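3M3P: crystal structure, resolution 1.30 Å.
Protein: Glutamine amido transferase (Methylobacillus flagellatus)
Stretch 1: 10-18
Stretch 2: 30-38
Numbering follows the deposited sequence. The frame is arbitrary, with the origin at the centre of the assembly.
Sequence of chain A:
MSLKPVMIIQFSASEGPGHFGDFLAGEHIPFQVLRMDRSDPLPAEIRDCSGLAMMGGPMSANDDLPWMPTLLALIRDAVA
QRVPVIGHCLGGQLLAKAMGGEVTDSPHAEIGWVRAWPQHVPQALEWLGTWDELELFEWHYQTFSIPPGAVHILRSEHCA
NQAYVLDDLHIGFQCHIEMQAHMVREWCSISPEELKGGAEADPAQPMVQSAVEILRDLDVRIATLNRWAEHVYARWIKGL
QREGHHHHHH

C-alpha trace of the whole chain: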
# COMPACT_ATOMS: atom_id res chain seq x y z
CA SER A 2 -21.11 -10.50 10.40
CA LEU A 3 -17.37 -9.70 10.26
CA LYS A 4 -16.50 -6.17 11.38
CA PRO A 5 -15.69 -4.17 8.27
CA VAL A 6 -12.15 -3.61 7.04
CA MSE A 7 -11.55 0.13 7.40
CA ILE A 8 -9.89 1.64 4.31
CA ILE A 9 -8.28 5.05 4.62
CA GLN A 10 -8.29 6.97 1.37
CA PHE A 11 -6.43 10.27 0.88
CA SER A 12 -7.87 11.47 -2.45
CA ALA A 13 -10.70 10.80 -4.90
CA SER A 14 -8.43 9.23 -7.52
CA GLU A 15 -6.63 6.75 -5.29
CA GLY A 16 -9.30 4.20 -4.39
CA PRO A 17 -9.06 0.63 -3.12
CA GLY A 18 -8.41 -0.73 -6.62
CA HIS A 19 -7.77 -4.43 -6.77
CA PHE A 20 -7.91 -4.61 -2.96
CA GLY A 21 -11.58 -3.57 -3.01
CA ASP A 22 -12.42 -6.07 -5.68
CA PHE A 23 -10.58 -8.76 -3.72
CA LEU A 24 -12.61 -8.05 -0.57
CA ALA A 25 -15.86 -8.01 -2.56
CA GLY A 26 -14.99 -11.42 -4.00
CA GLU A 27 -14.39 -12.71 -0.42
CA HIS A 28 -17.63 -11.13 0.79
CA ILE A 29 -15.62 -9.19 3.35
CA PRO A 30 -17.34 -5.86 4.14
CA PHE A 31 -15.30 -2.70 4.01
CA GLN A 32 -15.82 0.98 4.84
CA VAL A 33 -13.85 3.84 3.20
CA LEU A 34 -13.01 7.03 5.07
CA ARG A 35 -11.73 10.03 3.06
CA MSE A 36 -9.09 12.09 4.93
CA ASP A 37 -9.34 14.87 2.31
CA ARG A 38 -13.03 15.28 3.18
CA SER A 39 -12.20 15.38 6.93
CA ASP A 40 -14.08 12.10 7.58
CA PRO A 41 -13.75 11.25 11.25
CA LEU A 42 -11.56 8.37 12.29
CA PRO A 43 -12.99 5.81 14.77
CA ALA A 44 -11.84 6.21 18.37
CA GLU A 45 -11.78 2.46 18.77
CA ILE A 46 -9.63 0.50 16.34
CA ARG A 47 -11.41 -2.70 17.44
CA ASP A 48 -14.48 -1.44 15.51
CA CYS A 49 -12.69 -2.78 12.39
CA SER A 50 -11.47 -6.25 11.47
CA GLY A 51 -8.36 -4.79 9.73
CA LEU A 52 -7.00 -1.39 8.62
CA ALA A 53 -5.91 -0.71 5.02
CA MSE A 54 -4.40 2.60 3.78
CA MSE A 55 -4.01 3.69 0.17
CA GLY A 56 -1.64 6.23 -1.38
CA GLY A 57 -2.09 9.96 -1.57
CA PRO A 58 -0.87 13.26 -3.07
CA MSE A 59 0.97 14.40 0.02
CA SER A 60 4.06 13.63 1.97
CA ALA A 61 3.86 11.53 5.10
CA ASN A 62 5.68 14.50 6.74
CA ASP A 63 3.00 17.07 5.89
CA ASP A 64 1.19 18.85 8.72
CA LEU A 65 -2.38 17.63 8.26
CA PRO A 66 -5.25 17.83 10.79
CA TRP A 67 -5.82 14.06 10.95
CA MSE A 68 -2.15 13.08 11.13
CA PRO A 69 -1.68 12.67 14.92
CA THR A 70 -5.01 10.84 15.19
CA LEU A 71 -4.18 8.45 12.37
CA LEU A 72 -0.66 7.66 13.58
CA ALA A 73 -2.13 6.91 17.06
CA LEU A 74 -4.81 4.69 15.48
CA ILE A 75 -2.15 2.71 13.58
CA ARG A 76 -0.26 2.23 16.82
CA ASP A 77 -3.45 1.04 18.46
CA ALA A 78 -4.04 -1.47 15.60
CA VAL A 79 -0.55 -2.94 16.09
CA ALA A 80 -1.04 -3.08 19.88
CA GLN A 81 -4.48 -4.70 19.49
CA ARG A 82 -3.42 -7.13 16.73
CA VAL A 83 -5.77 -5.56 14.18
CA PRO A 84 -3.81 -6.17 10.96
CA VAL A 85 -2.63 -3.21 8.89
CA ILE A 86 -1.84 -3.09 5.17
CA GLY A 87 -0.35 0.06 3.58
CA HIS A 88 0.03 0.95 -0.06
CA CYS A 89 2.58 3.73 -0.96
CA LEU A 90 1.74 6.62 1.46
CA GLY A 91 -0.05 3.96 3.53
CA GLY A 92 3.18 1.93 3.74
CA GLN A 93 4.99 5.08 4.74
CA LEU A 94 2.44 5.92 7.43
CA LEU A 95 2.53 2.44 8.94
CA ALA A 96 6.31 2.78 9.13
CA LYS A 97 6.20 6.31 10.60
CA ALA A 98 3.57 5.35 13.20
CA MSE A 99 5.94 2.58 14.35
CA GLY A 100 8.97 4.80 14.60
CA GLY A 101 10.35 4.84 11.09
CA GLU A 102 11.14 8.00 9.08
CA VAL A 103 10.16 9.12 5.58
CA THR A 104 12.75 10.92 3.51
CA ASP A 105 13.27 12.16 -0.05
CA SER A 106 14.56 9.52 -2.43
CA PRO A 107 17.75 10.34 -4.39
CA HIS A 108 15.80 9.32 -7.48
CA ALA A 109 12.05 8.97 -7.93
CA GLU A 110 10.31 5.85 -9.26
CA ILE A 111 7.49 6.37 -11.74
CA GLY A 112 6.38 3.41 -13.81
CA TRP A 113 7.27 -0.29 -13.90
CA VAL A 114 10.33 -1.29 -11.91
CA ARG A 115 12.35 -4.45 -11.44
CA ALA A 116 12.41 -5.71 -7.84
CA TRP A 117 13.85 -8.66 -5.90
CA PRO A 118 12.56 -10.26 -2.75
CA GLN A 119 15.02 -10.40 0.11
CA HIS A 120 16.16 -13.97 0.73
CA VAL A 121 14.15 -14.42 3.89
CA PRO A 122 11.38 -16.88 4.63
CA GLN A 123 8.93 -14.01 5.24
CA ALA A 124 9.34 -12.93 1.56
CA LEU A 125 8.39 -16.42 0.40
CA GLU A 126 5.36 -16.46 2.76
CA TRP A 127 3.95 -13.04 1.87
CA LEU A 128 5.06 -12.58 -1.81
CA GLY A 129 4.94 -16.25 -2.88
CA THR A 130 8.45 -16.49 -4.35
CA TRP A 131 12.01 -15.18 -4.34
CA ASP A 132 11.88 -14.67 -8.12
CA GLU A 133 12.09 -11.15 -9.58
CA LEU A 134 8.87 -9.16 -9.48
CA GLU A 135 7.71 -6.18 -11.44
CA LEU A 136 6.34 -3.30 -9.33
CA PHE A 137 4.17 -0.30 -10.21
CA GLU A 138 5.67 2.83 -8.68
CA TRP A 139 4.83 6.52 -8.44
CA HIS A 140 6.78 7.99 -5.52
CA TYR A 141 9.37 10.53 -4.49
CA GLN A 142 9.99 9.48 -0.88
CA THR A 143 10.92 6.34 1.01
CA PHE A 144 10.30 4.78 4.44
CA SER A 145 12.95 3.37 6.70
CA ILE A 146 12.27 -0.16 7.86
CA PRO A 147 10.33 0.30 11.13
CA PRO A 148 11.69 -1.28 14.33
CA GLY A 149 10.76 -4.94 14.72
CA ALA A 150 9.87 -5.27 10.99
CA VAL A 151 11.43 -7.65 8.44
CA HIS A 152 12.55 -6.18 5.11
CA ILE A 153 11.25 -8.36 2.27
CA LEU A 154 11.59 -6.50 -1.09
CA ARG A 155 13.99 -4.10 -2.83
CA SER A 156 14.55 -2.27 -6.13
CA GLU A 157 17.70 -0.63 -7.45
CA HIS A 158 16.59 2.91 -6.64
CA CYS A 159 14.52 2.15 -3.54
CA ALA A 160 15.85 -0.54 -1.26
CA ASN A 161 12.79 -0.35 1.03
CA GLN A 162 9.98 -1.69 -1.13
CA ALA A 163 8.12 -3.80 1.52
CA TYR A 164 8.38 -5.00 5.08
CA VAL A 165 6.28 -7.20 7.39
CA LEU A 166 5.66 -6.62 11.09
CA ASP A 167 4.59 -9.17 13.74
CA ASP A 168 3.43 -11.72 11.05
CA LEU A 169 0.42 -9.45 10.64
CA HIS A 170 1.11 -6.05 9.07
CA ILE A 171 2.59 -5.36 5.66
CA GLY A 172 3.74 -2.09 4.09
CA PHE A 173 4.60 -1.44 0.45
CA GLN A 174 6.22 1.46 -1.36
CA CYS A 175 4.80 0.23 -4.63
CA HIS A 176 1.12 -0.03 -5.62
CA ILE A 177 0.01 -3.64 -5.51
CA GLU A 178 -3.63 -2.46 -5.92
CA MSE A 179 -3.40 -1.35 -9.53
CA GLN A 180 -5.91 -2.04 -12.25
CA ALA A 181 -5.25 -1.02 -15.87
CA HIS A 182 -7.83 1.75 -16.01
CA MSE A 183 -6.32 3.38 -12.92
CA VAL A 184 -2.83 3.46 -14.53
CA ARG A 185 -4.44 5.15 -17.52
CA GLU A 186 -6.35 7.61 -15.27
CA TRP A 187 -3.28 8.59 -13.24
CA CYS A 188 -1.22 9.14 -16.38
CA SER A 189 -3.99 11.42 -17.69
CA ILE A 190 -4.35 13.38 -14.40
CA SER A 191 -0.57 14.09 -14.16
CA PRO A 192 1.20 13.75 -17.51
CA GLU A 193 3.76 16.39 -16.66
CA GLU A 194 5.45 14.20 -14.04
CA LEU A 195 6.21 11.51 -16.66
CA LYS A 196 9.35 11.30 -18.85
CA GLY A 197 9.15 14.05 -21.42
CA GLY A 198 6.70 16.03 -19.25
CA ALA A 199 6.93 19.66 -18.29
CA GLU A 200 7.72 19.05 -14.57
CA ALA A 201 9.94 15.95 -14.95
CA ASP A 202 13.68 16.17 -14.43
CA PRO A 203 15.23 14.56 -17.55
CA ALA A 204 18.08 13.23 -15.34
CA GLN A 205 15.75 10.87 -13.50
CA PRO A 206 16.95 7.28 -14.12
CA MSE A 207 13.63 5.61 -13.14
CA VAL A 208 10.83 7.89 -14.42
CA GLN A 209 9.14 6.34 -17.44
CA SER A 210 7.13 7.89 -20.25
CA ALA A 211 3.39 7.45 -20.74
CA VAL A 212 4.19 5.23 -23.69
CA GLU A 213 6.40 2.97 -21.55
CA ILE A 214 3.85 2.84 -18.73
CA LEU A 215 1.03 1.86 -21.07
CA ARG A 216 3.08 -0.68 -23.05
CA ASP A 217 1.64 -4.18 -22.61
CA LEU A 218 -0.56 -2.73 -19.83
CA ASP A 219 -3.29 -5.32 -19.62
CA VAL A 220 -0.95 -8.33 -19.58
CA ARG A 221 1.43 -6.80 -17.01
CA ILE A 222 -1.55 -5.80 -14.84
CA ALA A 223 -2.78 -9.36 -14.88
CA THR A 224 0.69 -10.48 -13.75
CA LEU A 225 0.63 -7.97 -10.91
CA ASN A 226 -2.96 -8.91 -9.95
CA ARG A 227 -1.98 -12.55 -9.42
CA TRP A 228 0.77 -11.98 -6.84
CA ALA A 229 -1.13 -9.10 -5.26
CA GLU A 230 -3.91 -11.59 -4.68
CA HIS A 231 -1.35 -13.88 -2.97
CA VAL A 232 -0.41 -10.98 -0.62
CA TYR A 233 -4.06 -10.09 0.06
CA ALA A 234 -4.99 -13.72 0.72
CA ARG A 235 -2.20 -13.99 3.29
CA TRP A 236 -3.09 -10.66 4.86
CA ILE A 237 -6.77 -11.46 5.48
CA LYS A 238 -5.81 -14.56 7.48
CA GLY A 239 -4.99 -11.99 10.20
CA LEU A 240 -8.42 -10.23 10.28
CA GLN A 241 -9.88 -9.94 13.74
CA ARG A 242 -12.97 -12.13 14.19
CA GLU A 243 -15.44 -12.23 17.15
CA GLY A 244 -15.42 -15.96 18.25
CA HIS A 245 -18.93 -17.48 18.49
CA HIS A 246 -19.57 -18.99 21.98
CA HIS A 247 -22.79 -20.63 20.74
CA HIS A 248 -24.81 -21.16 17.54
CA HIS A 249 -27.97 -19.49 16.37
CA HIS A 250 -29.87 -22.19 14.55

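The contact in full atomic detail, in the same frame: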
# COMPACT_ATOMS: atom_id res chain seq x y z
N GLN A 10 -8.57 6.40 2.68
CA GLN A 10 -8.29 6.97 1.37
C GLN A 10 -7.94 8.45 1.55
O GLN A 10 -8.46 9.13 2.44
CB GLN A 10 -9.54 6.77 0.53
CG GLN A 10 -9.44 7.06 -0.96
CD GLN A 10 -10.59 6.45 -1.77
OE1 GLN A 10 -11.17 5.34 -1.46
NE2 GLN A 10 -10.87 7.13 -2.85
N PHE A 11 -7.02 8.94 0.72
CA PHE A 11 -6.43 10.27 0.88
C PHE A 11 -6.79 11.21 -0.25
O PHE A 11 -6.58 12.42 -0.14
CB PHE A 11 -4.94 10.12 1.02
CG PHE A 11 -4.55 9.29 2.20
CD1 PHE A 11 -4.49 9.87 3.48
CD2 PHE A 11 -4.25 7.96 2.05
CE1 PHE A 11 -4.11 9.13 4.54
CE2 PHE A 11 -3.88 7.19 3.17
CZ PHE A 11 -3.77 7.82 4.37
N SER A 12 -7.40 10.68 -1.31
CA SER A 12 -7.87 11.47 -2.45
C SER A 12 -8.96 10.72 -3.21
O SER A 12 -9.17 9.51 -3.03
CB SER A 12 -6.76 11.79 -3.43
OG SER A 12 -6.48 10.67 -4.23
N ALA A 13 -9.64 11.42 -4.10
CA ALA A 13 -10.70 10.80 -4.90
C ALA A 13 -10.15 9.80 -5.89
O ALA A 13 -10.86 8.85 -6.26
CB ALA A 13 -11.48 11.87 -5.65
N SER A 14 -8.95 10.03 -6.40
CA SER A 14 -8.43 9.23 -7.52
C SER A 14 -7.71 7.96 -7.10
O SER A 14 -7.47 7.09 -7.93
CB SER A 14 -7.50 10.02 -8.42
OG SER A 14 -6.38 10.49 -7.68
N GLU A 15 -7.40 7.87 -5.82
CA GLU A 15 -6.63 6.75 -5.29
C GLU A 15 -7.51 5.84 -4.43
O GLU A 15 -7.45 5.87 -3.19
CB GLU A 15 -5.38 7.25 -4.55
CG GLU A 15 -4.35 7.87 -5.52
CD GLU A 15 -2.99 8.08 -4.87
OE1 GLU A 15 -2.33 7.06 -4.58
OE2 GLU A 15 -2.65 9.24 -4.60
N GLY A 16 -8.33 5.04 -5.09
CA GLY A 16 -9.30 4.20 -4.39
C GLY A 16 -8.71 2.84 -4.06
O GLY A 16 -7.51 2.57 -4.30
N PRO A 17 -9.56 1.95 -3.53
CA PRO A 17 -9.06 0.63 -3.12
C PRO A 17 -8.55 -0.25 -4.26
O PRO A 17 -7.80 -1.21 -4.02
CB PRO A 17 -10.30 -0.00 -2.49
CG PRO A 17 -11.13 1.12 -2.11
CD PRO A 17 -10.94 2.16 -3.15
N GLY A 18 -8.97 0.01 -5.50
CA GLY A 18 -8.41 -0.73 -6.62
C GLY A 18 -8.69 -2.22 -6.48
O GLY A 18 -9.77 -2.66 -6.05
N PRO A 30 -16.90 -7.27 4.21
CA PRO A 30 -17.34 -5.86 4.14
C PRO A 30 -16.22 -4.89 4.41
O PRO A 30 -15.27 -5.20 5.17
CB PRO A 30 -18.39 -5.78 5.24
CG PRO A 30 -18.02 -6.83 6.21
CD PRO A 30 -17.45 -7.97 5.38
N PHE A 31 -16.29 -3.74 3.77
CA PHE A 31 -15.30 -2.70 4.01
C PHE A 31 -15.95 -1.31 3.99
O PHE A 31 -16.97 -1.11 3.31
CB PHE A 31 -14.12 -2.77 3.04
CG PHE A 31 -14.47 -2.62 1.58
CD1 PHE A 31 -14.31 -1.39 0.93
CD2 PHE A 31 -14.84 -3.73 0.84
CE1 PHE A 31 -14.55 -1.28 -0.46
CE2 PHE A 31 -15.07 -3.61 -0.56
CZ PHE A 31 -14.93 -2.35 -1.17
N GLN A 32 -15.34 -0.39 4.73
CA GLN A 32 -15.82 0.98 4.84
C GLN A 32 -14.67 1.95 4.55
O GLN A 32 -13.66 1.99 5.29
CB GLN A 32 -16.31 1.20 6.28
CG GLN A 32 -17.64 0.54 6.58
CD GLN A 32 -18.81 1.26 5.91
OE1 GLN A 32 -18.79 2.50 5.70
NE2 GLN A 32 -19.84 0.48 5.57
N VAL A 33 -14.82 2.81 3.55
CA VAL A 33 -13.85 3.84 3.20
C VAL A 33 -14.12 5.11 3.99
O VAL A 33 -15.24 5.60 4.11
CB VAL A 33 -13.93 4.12 1.70
CG1 VAL A 33 -13.08 5.30 1.29
CG2 VAL A 33 -13.51 2.84 0.87
N LEU A 34 -13.03 5.71 4.46
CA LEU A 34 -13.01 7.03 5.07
C LEU A 34 -12.05 7.90 4.26
O LEU A 34 -10.91 7.50 4.02
CB LEU A 34 -12.49 6.93 6.50
CG LEU A 34 -13.37 6.19 7.49
CD1 LEU A 34 -12.72 6.10 8.87
CD2 LEU A 34 -14.72 6.82 7.67
N ARG A 35 -12.49 9.09 3.86
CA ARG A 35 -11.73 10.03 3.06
C ARG A 35 -11.09 11.11 3.96
O ARG A 35 -11.78 12.00 4.48
CB ARG A 35 -12.65 10.69 2.03
CG ARG A 35 -13.00 9.74 0.88
CD ARG A 35 -11.95 9.68 -0.26
NE ARG A 35 -11.80 10.99 -0.87
CZ ARG A 35 -12.62 11.51 -1.80
NH1 ARG A 35 -13.58 10.78 -2.33
NH2 ARG A 35 -12.48 12.76 -2.19
N MSE A 36 -9.77 11.08 4.10
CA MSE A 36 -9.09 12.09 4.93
C MSE A 36 -9.22 13.48 4.32
O MSE A 36 -9.24 14.50 5.08
CB MSE A 36 -7.62 11.72 5.10
CG MSE A 36 -7.37 10.46 5.90
SE MSE A 36 -8.16 10.33 7.67
CE MSE A 36 -9.92 9.55 7.27
N ASP A 37 -9.20 13.57 3.01
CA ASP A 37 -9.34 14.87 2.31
C ASP A 37 -10.72 15.52 2.44
O ASP A 37 -10.91 16.71 2.12
CB ASP A 37 -8.96 14.72 0.84
CG ASP A 37 -9.84 13.74 0.10
OD1 ASP A 37 -10.03 12.57 0.54
OD2 ASP A 37 -10.34 14.16 -0.98
N ARG A 38 -11.68 14.76 2.92
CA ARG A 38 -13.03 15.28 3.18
C ARG A 38 -13.24 15.42 4.68
O ARG A 38 -14.36 15.70 5.10
CB ARG A 38 -14.08 14.38 2.57
CG ARG A 38 -13.97 14.28 1.08
CD ARG A 38 -15.10 13.48 0.53
NE ARG A 38 -16.32 14.29 0.53
CZ ARG A 38 -17.55 13.80 0.51
NH1 ARG A 38 -17.75 12.49 0.52
NH2 ARG A 38 -18.57 14.65 0.50
O HOH W 1 -9.46 14.26 -3.93

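Stretch 2 runs as a strand from Phe-31 to Arg-35 and then tightens into a 3-10 segment, Met-36 to Arg-38; stretch 1 meets the end of that strand at Gln-10 and continues without regular structure. Pro-30 lies beyond reach of stretch 1. Phe-31 opens the contact loosely: its CA-to-CB bond points toward stretch 1, and its ring atom CE1 lies 4.5 Å from CG of Pro-17, an oblique apolar approach. Gln-32, next along the strand, is exposed and takes no part. Val-33 points toward stretch 1 again and touches two residues there. Val-33 CG2 lies 4.2 Å from Pro-17 CG, extending the small apolar patch begun by Phe-31, while Val-33 CG1 packs 3.3 Å from Gln-10 OE1, a close van der Waals contact without a donor. Leu-34 turns its side chain away and contributes its backbone: Gln-10 N donates to Leu-34 O at 2.9 Å, almost linearly (174°). The second backbone bond leaves from Met-36, whose N donates to Gln-10 O at 2.9 Å (167°). Gln-10 thus bonds to the residues before and after Arg-35, the pattern of a parallel bridge, with the CA atoms of Gln-10 and Arg-35 4.9 Å apart. Between these bonds, Arg-35 CA makes a CA-H...O contact with Gln-10 O at 3.4 Å. The side chains of Gln-10 and Arg-35 share one face of the sheet and touch, Gln-10 CG to Arg-35 CD, at 3.7 Å. Gln-10 also bonds within its own stretch, its NE2 donating to Ser-12 O at 2.9 Å. The Arg-35 chain folds back through three m rotamers, and one face of its guanidinium is covered by Ser-12 C and Ala-13 N; Arg-35 NE lies 3.7 Å from Ser-12 C. The group's charge is met within stretch 2 by Asp-37, in a two-pronged salt bridge: Arg-35 NE to Asp-37 OD1 and Arg-35 NH2 to Asp-37 OD2, both 2.8 Å. Met-36, modelled as selenomethionine, begins toward stretch 1 but its end leads away; its CG rests 3.8 Å from CE1 of the buried Phe-11 ring, an apolar contact. Asp-37 closes the interface. Asp-37 CB lies 3.5 Å from Phe-11 O, and Asp-37 OD2 accepts from a water at 3.1 Å that in turn accepts from Ala-13 N at 2.9 Å, so the carboxylate reaches the loop through solvent. Ser-12 N, 3.7 Å from Asp-37 OD1, is buried here without a polar partner. Arg-38 makes no contact across; its N donates to Arg-35 O at 3.2 Å.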